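Local coordinates for protein 1d10 (Caenorhabditis elegans, PDB 1T9F) that is of unknown function but folds as a beta-trefoil of MIR repeats related to SDF2, and is probably made as a secretory-pathway precursor, at residues Asp112-Ile120 with Phe132-Leu143. Sequence-based numbering, arbitrary orientation.
Sequences DTGDDWTVI and FKLRHAVTGSYL
The imidazole of His136 turns an edge toward the six-membered ring of Trp117, the two planes at 58° and His136 CD2 above the middle of the indole, while His136 CB makes a CH-pi contact over the same ring. With CG anti to the backbone N (chi1 -166°), the imidazole also reaches back to the 3-10 turn of residues 113-115, where His136 NE2 donates a hydrogen bond of 2.7 Å to Gly114 O. The acceptor lies in the imidazole plane, although the donor sits above the carbonyl plane. His136 ND1 and Thr139 OG1 share a 2.7 Å hydrogen bond, so both nitrogens are engaged and the ring's rotation is fixed. Leu143 CB reaches Trp117 CZ3 at 3.8 Å, crossing the indole at about a right angle, and Trp117 NE1 bonds to the backbone of Leu86. Replacing Trp117 by alanine removes the indole and would probably open a gap beside His136 and Leu143 and leave the Leu86 carbonyl without its indole donor. On the sheet face of Thr118 and Arg135, Ile120 CD1 meets the edge of Tyr142 at CE1 (3.5 Å) and rests on Arg135 CB. Arg135, extended from CG to NE, donates from NE to Gly140 O (3.0 Å) within the guanidinium plane. Paired backbone bonds join Thr118 with Arg135 and Ile120 with Lys133; beyond the Trp117-His136 pair a single bond runs from Ala137 N to Asp116 O. A water bridges Thr113 O, Asp116 O and Val138 N where the strands part. Strands 117-120 and 131-136 thus form an antiparallel hairpin in the six-stranded barrel of a beta-trefoil, the fold of MIR domains.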
# COMPACT_ATOMS: atom_id res chain seq x y z
N ASP A 112 8.11 1.90 -12.40
CA ASP A 112 9.35 1.13 -12.44
C ASP A 112 9.37 0.08 -11.33
O ASP A 112 8.38 -0.09 -10.62
CB ASP A 112 10.58 2.05 -12.31
CG ASP A 112 10.62 2.83 -11.00
OD1 ASP A 112 10.17 2.30 -9.96
OD2 ASP A 112 11.12 3.97 -11.01
N THR A 113 10.49 -0.63 -11.18
CA THR A 113 10.62 -1.68 -10.16
C THR A 113 10.34 -1.20 -8.74
O THR A 113 10.03 -1.99 -7.85
CB THR A 113 12.03 -2.34 -10.19
OG1 THR A 113 13.03 -1.35 -9.90
CG2 THR A 113 12.30 -2.95 -11.55
N GLY A 114 10.47 0.11 -8.52
CA GLY A 114 10.21 0.66 -7.20
C GLY A 114 8.75 0.56 -6.78
O GLY A 114 8.42 0.79 -5.62
N ASP A 115 7.87 0.22 -7.73
CA ASP A 115 6.44 0.10 -7.45
C ASP A 115 6.03 -1.32 -7.07
O ASP A 115 4.87 -1.54 -6.68
CB ASP A 115 5.60 0.53 -8.67
CG ASP A 115 5.79 2.00 -9.04
OD1 ASP A 115 6.02 2.82 -8.14
OD2 ASP A 115 5.68 2.32 -10.24
N ASP A 116 6.96 -2.27 -7.17
CA ASP A 116 6.67 -3.68 -6.86
C ASP A 116 6.65 -4.03 -5.37
O ASP A 116 7.58 -3.72 -4.63
CB ASP A 116 7.67 -4.61 -7.56
CG ASP A 116 7.49 -4.66 -9.07
OD1 ASP A 116 6.38 -4.39 -9.58
OD2 ASP A 116 8.48 -5.00 -9.77
N TRP A 117 5.59 -4.72 -4.95
CA TRP A 117 5.44 -5.16 -3.57
C TRP A 117 5.10 -6.65 -3.54
O TRP A 117 4.22 -7.10 -4.28
CB TRP A 117 4.31 -4.39 -2.87
CG TRP A 117 4.54 -2.91 -2.78
CD1 TRP A 117 4.31 -1.99 -3.75
CD2 TRP A 117 5.05 -2.19 -1.65
NE1 TRP A 117 4.64 -0.74 -3.31
CE2 TRP A 117 5.10 -0.83 -2.02
CE3 TRP A 117 5.47 -2.56 -0.37
CZ2 TRP A 117 5.55 0.17 -1.16
CZ3 TRP A 117 5.92 -1.56 0.50
CH2 TRP A 117 5.96 -0.21 0.10
N THR A 118 5.79 -7.40 -2.69
CA THR A 118 5.54 -8.83 -2.57
C THR A 118 4.40 -9.02 -1.59
O THR A 118 4.42 -8.47 -0.49
CB THR A 118 6.78 -9.56 -2.03
OG1 THR A 118 7.88 -9.36 -2.93
CG2 THR A 118 6.50 -11.06 -1.92
N VAL A 119 3.40 -9.80 -1.99
CA VAL A 119 2.27 -10.05 -1.11
C VAL A 119 2.64 -11.19 -0.17
O VAL A 119 2.97 -12.29 -0.61
CB VAL A 119 1.01 -10.43 -1.89
CG1 VAL A 119 -0.18 -10.51 -0.95
CG2 VAL A 119 0.74 -9.39 -2.98
N ILE A 120 2.59 -10.91 1.13
CA ILE A 120 2.93 -11.93 2.11
C ILE A 120 1.70 -12.48 2.80
O ILE A 120 1.23 -11.94 3.80
CB ILE A 120 3.91 -11.37 3.17
CG1 ILE A 120 5.17 -10.87 2.49
CG2 ILE A 120 4.28 -12.47 4.18
CD1 ILE A 120 6.16 -10.25 3.43
N PHE A 132 -2.45 -9.82 5.90
CA PHE A 132 -1.27 -9.98 5.08
C PHE A 132 -0.31 -8.82 5.30
O PHE A 132 -0.65 -7.83 5.95
CB PHE A 132 -1.67 -10.01 3.60
CG PHE A 132 -2.33 -8.74 3.11
CD1 PHE A 132 -3.68 -8.50 3.32
CD2 PHE A 132 -1.57 -7.75 2.47
CE1 PHE A 132 -4.29 -7.30 2.89
CE2 PHE A 132 -2.16 -6.56 2.04
CZ PHE A 132 -3.52 -6.33 2.26
N LYS A 133 0.89 -8.97 4.78
CA LYS A 133 1.88 -7.91 4.85
C LYS A 133 2.28 -7.64 3.41
O LYS A 133 1.99 -8.44 2.51
CB LYS A 133 3.10 -8.35 5.67
CG LYS A 133 2.82 -8.48 7.15
CD LYS A 133 4.02 -9.02 7.90
CE LYS A 133 3.94 -10.54 8.05
NZ LYS A 133 2.83 -10.95 8.96
N LEU A 134 2.92 -6.50 3.18
CA LEU A 134 3.39 -6.14 1.86
C LEU A 134 4.84 -5.76 2.01
O LEU A 134 5.17 -4.79 2.70
CB LEU A 134 2.60 -4.96 1.28
CG LEU A 134 1.19 -5.23 0.75
CD1 LEU A 134 0.59 -3.90 0.29
CD2 LEU A 134 1.23 -6.23 -0.40
N ARG A 135 5.72 -6.52 1.37
CA ARG A 135 7.14 -6.25 1.46
C ARG A 135 7.67 -5.65 0.17
O ARG A 135 7.57 -6.27 -0.89
CB ARG A 135 7.87 -7.55 1.79
CG ARG A 135 9.27 -7.36 2.32
CD ARG A 135 9.89 -8.71 2.72
NE ARG A 135 11.15 -8.52 3.44
CZ ARG A 135 11.88 -9.51 3.95
NH1 ARG A 135 11.49 -10.77 3.83
NH2 ARG A 135 13.00 -9.23 4.61
N HIS A 136 8.25 -4.46 0.26
CA HIS A 136 8.79 -3.80 -0.92
C HIS A 136 9.84 -4.71 -1.55
O HIS A 136 10.81 -5.10 -0.90
CB HIS A 136 9.43 -2.46 -0.54
CG HIS A 136 9.70 -1.57 -1.71
ND1 HIS A 136 10.93 -1.01 -1.94
CD2 HIS A 136 8.89 -1.13 -2.70
CE1 HIS A 136 10.87 -0.25 -3.02
NE2 HIS A 136 9.64 -0.30 -3.50
N ALA A 137 9.63 -5.04 -2.82
CA ALA A 137 10.52 -5.93 -3.53
C ALA A 137 11.97 -5.45 -3.63
O ALA A 137 12.90 -6.20 -3.34
CB ALA A 137 9.98 -6.20 -4.92
N VAL A 138 12.16 -4.20 -4.04
CA VAL A 138 13.50 -3.66 -4.20
C VAL A 138 14.29 -3.42 -2.92
O VAL A 138 15.48 -3.71 -2.87
CB VAL A 138 13.46 -2.36 -5.03
CG1 VAL A 138 14.83 -1.70 -5.05
CG2 VAL A 138 13.01 -2.68 -6.45
N THR A 139 13.64 -2.88 -1.88
CA THR A 139 14.34 -2.61 -0.63
C THR A 139 14.10 -3.64 0.47
O THR A 139 14.90 -3.77 1.39
CB THR A 139 13.95 -1.24 -0.06
OG1 THR A 139 12.54 -1.23 0.21
CG2 THR A 139 14.29 -0.14 -1.04
N GLY A 140 12.98 -4.36 0.40
CA GLY A 140 12.68 -5.36 1.41
C GLY A 140 11.92 -4.81 2.61
O GLY A 140 11.56 -5.56 3.52
N SER A 141 11.66 -3.51 2.61
CA SER A 141 10.95 -2.87 3.72
C SER A 141 9.47 -3.24 3.70
O SER A 141 8.87 -3.37 2.63
CB SER A 141 11.09 -1.35 3.65
OG SER A 141 12.45 -0.98 3.55
N TYR A 142 8.91 -3.40 4.89
CA TYR A 142 7.51 -3.75 5.03
C TYR A 142 6.67 -2.48 5.09
O TYR A 142 7.06 -1.48 5.71
CB TYR A 142 7.30 -4.55 6.31
CG TYR A 142 7.95 -5.91 6.30
CD1 TYR A 142 7.32 -7.00 5.72
CD2 TYR A 142 9.21 -6.11 6.88
CE1 TYR A 142 7.91 -8.26 5.70
CE2 TYR A 142 9.82 -7.37 6.87
CZ TYR A 142 9.16 -8.44 6.28
OH TYR A 142 9.75 -9.69 6.26
N LEU A 143 5.52 -2.50 4.43
CA LEU A 143 4.62 -1.35 4.45
C LEU A 143 4.08 -1.34 5.88
O LEU A 143 3.49 -2.33 6.31
CB LEU A 143 3.47 -1.55 3.46
CG LEU A 143 2.42 -0.45 3.39
CD1 LEU A 143 3.03 0.81 2.81
CD2 LEU A 143 1.25 -0.92 2.53
O HOH W 1 10.13 -2.54 -5.10
O HOH W 2 9.78 -8.93 -1.23